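PDB 2IB0: DUF4439 domain-containing protein from Mycobacterium tuberculosis, which is of unknown function but folds as a four-helix bundle, probably a distant relative of the ferritin-like proteins. Local coordinates for residues N23-D28 and R115-H120; D109-W114 and T132-S137. All coordinates share one frame; numbering follows the deposited sequence.

Contact 1: residues N23-D28 and R115-H120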
loop_
_atom_site.group_PDB
_atom_site.type_symbol
_atom_site.label_atom_id
_atom_site.label_comp_id
_atom_site.label_asym_id
_atom_site.label_seq_id
_atom_site.Cartn_x
_atom_site.Cartn_y
_atom_site.Cartn_z
ATOM N N ASN A 23 20.592 0.945 6.985
ATOM C CA ASN A 23 20.604 2.164 7.814
ATOM C C ASN A 23 20.326 3.437 7.039
ATOM O O ASN A 23 19.583 4.328 7.499
ATOM C CB ASN A 23 21.950 2.301 8.557
ATOM C CG ASN A 23 22.148 1.209 9.597
ATOM O OD1 ASN A 23 21.237 0.417 9.859
ATOM N ND2 ASN A 23 23.335 1.152 10.186
ATOM N N ALA A 24 20.953 3.539 5.868
ATOM C CA ALA A 24 20.762 4.694 5.033
ATOM C C ALA A 24 19.334 4.802 4.598
ATOM O O ALA A 24 18.792 5.907 4.620
ATOM C CB ALA A 24 21.692 4.678 3.833
ATOM N N ALA A 25 18.702 3.674 4.214
ATOM C CA ALA A 25 17.330 3.746 3.786
ATOM C C ALA A 25 16.419 4.164 4.943
ATOM O O ALA A 25 15.466 4.867 4.739
ATOM C CB ALA A 25 16.855 2.381 3.158
ATOM N N LEU A 26 16.656 3.654 6.146
ATOM C CA LEU A 26 15.709 3.903 7.221
ATOM C C LEU A 26 15.866 5.325 7.787
ATOM O O LEU A 26 14.862 5.938 8.231
ATOM C CB LEU A 26 15.864 2.833 8.315
ATOM C CG LEU A 26 14.897 2.884 9.510
ATOM C CD1 LEU A 26 13.465 2.634 9.127
ATOM C CD2 LEU A 26 15.335 1.994 10.679
ATOM N N CYS A 27 17.115 5.827 7.792
ATOM C CA CYS A 27 17.382 7.227 8.092
ATOM C C CYS A 27 16.691 8.147 7.097
ATOM O O CYS A 27 16.063 9.099 7.504
ATOM C CB CYS A 27 18.902 7.541 8.180
ATOM S SG CYS A 27 19.693 6.848 9.668
ATOM N N ASP A 28 16.781 7.858 5.796
ATOM C CA ASP A 28 16.046 8.662 4.792
ATOM C C ASP A 28 14.544 8.663 5.061
ATOM O O ASP A 28 13.895 9.680 4.883
ATOM C CB ASP A 28 16.219 8.118 3.385
ATOM C CG ASP A 28 17.602 8.332 2.834
ATOM O OD1 ASP A 28 18.311 9.247 3.297
ATOM O OD2 ASP A 28 17.984 7.541 1.942
ATOM N N ARG A 115 9.327 2.111 0.234
ATOM C CA ARG A 115 9.710 1.057 -0.716
ATOM C C ARG A 115 11.215 0.840 -0.690
ATOM O O ARG A 115 11.665 -0.277 -0.840
ATOM C CB ARG A 115 9.236 1.387 -2.125
ATOM C CG ARG A 115 9.512 0.309 -3.114
ATOM C CD ARG A 115 8.897 0.636 -4.481
ATOM N NE ARG A 115 7.498 1.035 -4.354
ATOM C CZ ARG A 115 7.027 2.266 -4.528
ATOM N NH1 ARG A 115 7.839 3.282 -4.856
ATOM N NH2 ARG A 115 5.719 2.480 -4.375
ATOM N N ALA A 116 12.002 1.904 -0.501
ATOM C CA ALA A 116 13.465 1.723 -0.385
ATOM C C ALA A 116 13.891 0.947 0.863
ATOM O O ALA A 116 14.848 0.197 0.822
ATOM C CB ALA A 116 14.176 3.069 -0.432
ATOM N N VAL A 117 13.220 1.182 1.995
ATOM C CA VAL A 117 13.477 0.377 3.199
ATOM C C VAL A 117 13.089 -1.118 2.969
ATOM O O VAL A 117 13.847 -2.062 3.344
ATOM C CB VAL A 117 12.780 1.009 4.459
ATOM C CG1 VAL A 117 13.032 0.156 5.699
ATOM C CG2 VAL A 117 13.293 2.520 4.743
ATOM N N VAL A 118 11.923 -1.360 2.352
ATOM C CA VAL A 118 11.545 -2.772 2.024
ATOM C C VAL A 118 12.680 -3.427 1.258
ATOM O O VAL A 118 13.052 -4.582 1.520
ATOM C CB VAL A 118 10.222 -2.906 1.145
ATOM C CG1 VAL A 118 9.983 -4.370 0.646
ATOM C CG2 VAL A 118 9.010 -2.387 1.882
ATOM N N GLU A 119 13.170 -2.710 0.248
ATOM C CA GLU A 119 14.183 -3.220 -0.648
ATOM C C GLU A 119 15.536 -3.536 0.059
ATOM O O GLU A 119 16.153 -4.559 -0.203
ATOM C CB GLU A 119 14.368 -2.182 -1.755
ATOM C CG GLU A 119 15.407 -2.607 -2.781
ATOM C CD GLU A 119 15.510 -1.629 -3.938
ATOM O OE1 GLU A 119 14.923 -0.536 -3.873
ATOM O OE2 GLU A 119 16.172 -1.976 -4.929
ATOM N N HIS A 120 15.975 -2.651 0.961
ATOM C CA HIS A 120 17.294 -2.788 1.615
ATOM C C HIS A 120 17.253 -3.331 3.047
ATOM O O HIS A 120 18.304 -3.523 3.641
ATOM C CB HIS A 120 18.057 -1.447 1.621
ATOM C CG HIS A 120 18.301 -0.884 0.247
ATOM N ND1 HIS A 120 19.132 -1.498 -0.668
ATOM C CD2 HIS A 120 17.820 0.214 -0.366
ATOM C CE1 HIS A 120 19.140 -0.812 -1.792
ATOM N NE2 HIS A 120 18.361 0.238 -1.633
#

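Contact 2: residues D109-W114 and T132-S137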
loop_
_atom_site.group_PDB
_atom_site.type_symbol
_atom_site.label_atom_id
_atom_site.label_comp_id
_atom_site.label_asym_id
_atom_site.label_seq_id
_atom_site.Cartn_x
_atom_site.Cartn_y
_atom_site.Cartn_z
ATOM N N ASP A 109 5.721 10.657 -1.679
ATOM C CA ASP A 109 7.134 10.679 -1.318
ATOM C C ASP A 109 7.428 9.661 -0.176
ATOM O O ASP A 109 8.511 9.070 -0.112
ATOM C CB ASP A 109 7.553 12.093 -0.825
ATOM C CG ASP A 109 7.684 13.136 -1.961
ATOM O OD1 ASP A 109 7.696 12.782 -3.171
ATOM O OD2 ASP A 109 7.826 14.351 -1.617
ATOM N N GLY A 110 6.491 9.517 0.765
ATOM C CA GLY A 110 6.652 8.549 1.854
ATOM C C GLY A 110 6.603 7.096 1.353
ATOM O O GLY A 110 7.381 6.246 1.838
ATOM N N ALA A 111 5.697 6.783 0.424
ATOM C CA ALA A 111 5.706 5.457 -0.238
ATOM C C ALA A 111 7.063 5.163 -0.879
ATOM O O ALA A 111 7.662 4.106 -0.677
ATOM C CB ALA A 111 4.601 5.359 -1.304
ATOM N N THR A 112 7.571 6.126 -1.632
ATOM C CA THR A 112 8.895 5.996 -2.261
ATOM C C THR A 112 10.008 5.700 -1.277
ATOM O O THR A 112 10.890 4.887 -1.582
ATOM C CB THR A 112 9.257 7.255 -3.050
ATOM O OG1 THR A 112 8.281 7.435 -4.066
ATOM C CG2 THR A 112 10.644 7.129 -3.719
ATOM N N ALA A 113 9.992 6.375 -0.124
ATOM C CA ALA A 113 11.036 6.194 0.899
ATOM C C ALA A 113 10.867 4.833 1.609
ATOM O O ALA A 113 11.828 4.135 1.850
ATOM C CB ALA A 113 11.022 7.317 1.896
ATOM N N TRP A 114 9.635 4.463 1.909
ATOM C CA TRP A 114 9.353 3.139 2.457
ATOM C C TRP A 114 9.608 1.963 1.526
ATOM O O TRP A 114 10.077 0.919 1.980
ATOM C CB TRP A 114 7.970 3.084 3.115
ATOM C CG TRP A 114 8.019 3.949 4.366
ATOM C CD1 TRP A 114 7.412 5.162 4.550
ATOM C CD2 TRP A 114 8.759 3.681 5.558
ATOM N NE1 TRP A 114 7.713 5.663 5.794
ATOM C CE2 TRP A 114 8.541 4.772 6.436
ATOM C CE3 TRP A 114 9.585 2.616 5.976
ATOM C CZ2 TRP A 114 9.092 4.831 7.706
ATOM C CZ3 TRP A 114 10.167 2.684 7.250
ATOM C CH2 TRP A 114 9.919 3.788 8.098
ATOM N N THR A 132 4.229 -2.226 5.819
ATOM C CA THR A 132 3.077 -1.620 6.486
ATOM C C THR A 132 3.043 -0.069 6.339
ATOM O O THR A 132 1.990 0.520 5.940
ATOM C CB THR A 132 3.057 -2.047 7.954
ATOM O OG1 THR A 132 2.874 -3.469 7.990
ATOM C CG2 THR A 132 1.924 -1.375 8.717
ATOM N N ALA A 133 4.197 0.568 6.593
ATOM C CA ALA A 133 4.377 2.002 6.389
ATOM C C ALA A 133 4.146 2.390 4.921
ATOM O O ALA A 133 3.507 3.426 4.643
ATOM C CB ALA A 133 5.756 2.433 6.865
ATOM N N LEU A 134 4.628 1.563 3.989
ATOM C CA LEU A 134 4.450 1.836 2.581
ATOM C C LEU A 134 2.942 1.785 2.198
ATOM O O LEU A 134 2.415 2.664 1.494
ATOM C CB LEU A 134 5.216 0.786 1.769
ATOM C CG LEU A 134 5.587 0.926 0.284
ATOM C CD1 LEU A 134 5.888 -0.410 -0.262
ATOM C CD2 LEU A 134 4.558 1.563 -0.568
ATOM N N THR A 135 2.283 0.725 2.650
ATOM C CA THR A 135 0.855 0.523 2.392
ATOM C C THR A 135 -0.010 1.628 3.006
ATOM O O THR A 135 -0.943 2.118 2.340
ATOM C CB THR A 135 0.422 -0.820 2.910
ATOM O OG1 THR A 135 1.060 -1.843 2.119
ATOM C CG2 THR A 135 -1.097 -0.977 2.845
ATOM N N GLU A 136 0.303 2.025 4.236
ATOM C CA GLU A 136 -0.407 3.131 4.891
ATOM C C GLU A 136 -0.290 4.472 4.146
ATOM O O GLU A 136 -1.283 5.212 4.094
ATOM C CB GLU A 136 0.031 3.303 6.344
ATOM C CG GLU A 136 -0.425 2.100 7.206
ATOM C CD GLU A 136 0.126 2.144 8.618
ATOM O OE1 GLU A 136 1.048 2.940 8.915
ATOM O OE2 GLU A 136 -0.368 1.379 9.458
ATOM N N SER A 137 0.923 4.766 3.647
ATOM C CA SER A 137 1.253 5.961 2.862
ATOM C C SER A 137 0.411 5.951 1.575
ATOM O O SER A 137 -0.189 6.943 1.207
ATOM C CB SER A 137 2.752 5.955 2.491
ATOM O OG SER A 137 3.601 6.090 3.617
#

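Contact 1: residues N23-D28 and R115-H120
A116 O takes one backbone hydrogen bond, from H120 N at 3.1 Å, a regular rung in the last turn of helix 96-120. That helix runs antiparallel to the N-terminal part of helix 18-46, at 161° between the two short segments, as a neighbouring pair in a ferritin-like four-helix bundle. No hydrogen bond crosses between the segments; small apolar groups bring the axes to 8.5 Å. A25 points its methyl at the facing helix, where CB lies 3.8 Å from the same A116 O. On the same side, H120 CD2 comes to 4.2 Å from A25 CB, with the imidazole ring neither face-on nor edge-on to the methyl. V117 meets the backbone of helix 18-46 as much as its side chains. Its CG1 is anti to the backbone N (chi1 179°), which puts CG2 beside that N and against the carbonyl of A25. L26 CD1 touches V117 CG1 at 4.3 Å, and the leucine packs on V69, M72 and L73 of helix 52-75, while V117 also touches A130 of helix 124-150. E119 O receives a hydrogen bond from R127 of the second subunit. The tightest point is V117 CG2, 3.2 Å from A25 O and 3.7 Å from L26 CA.

Contact 2: residues D109-W114 and T132-S137
A133 opens the interface from the side of helix 124-150, with its methyl standing over one face of the W114 indole. The CH-pi contact is nearly ideal: A133 CB stands 3.6 Å from the centroid of the five-membered ring of W114, 12° off the ring normal. W114 offers this face because its CG is anti to the carbonyl carbon (chi1 -68°) and the indole is turned steeply about the CB-CG bond (chi2 109°). L134 follows; its CA and A111 CA are the nearest CA pair, 4.8 Å apart. Its CB rests against the CB of W114 at 3.8 Å, and its CG, anti to the backbone N, carries CD2 along helix 96-120 to within 3.9 Å of A111 CB. L134 thus packs on both A111 and W114, about one helical turn apart. T135 turns the other way, and its OG1 is hydrogen-bonded to S131 O of its own helix and to T135 OG1 of the second subunit. S137 comes one turn after A133 and closes the contact beside G110 and A111. Its CB lies 3.7 Å from A111 N, and its OG, set beside its own backbone N, sits 2.9 Å from A133 O. No hydrogen bond joins the segments, whose axes run antiparallel 8.2 Å apart. Within the four-helix bundle the W114 indole lies between helices 18-46, 52-75 and 124-150: its NE1 is hydrogen-bonded to E33 OE2 of helix 18-46, while its ring also packs on L26 and A29 of that helix and on R65 and V69 of helix 52-75.

In the fold
Helix 96-120 serves both contacts, pairing antiparallel with helix 18-46 in contact 1 and with helix 124-150 in contact 2. Contact 2 lies deeper, its centre about 7 Å from the centre of the chain against about 14 Å for contact 1, and all its touching residues are buried. Contact 1, near the end of the bundle, adds the partly exposed A116 and H120 at its margin. Both are apolar, but contact 1 rests on an alanine and a valine pressed to backbone, whereas contact 2 is built round an aromatic face. The two centres are about 11 Å apart and the contacts join directly, L26 CD1 lying 3.8 Å from W114 CZ3.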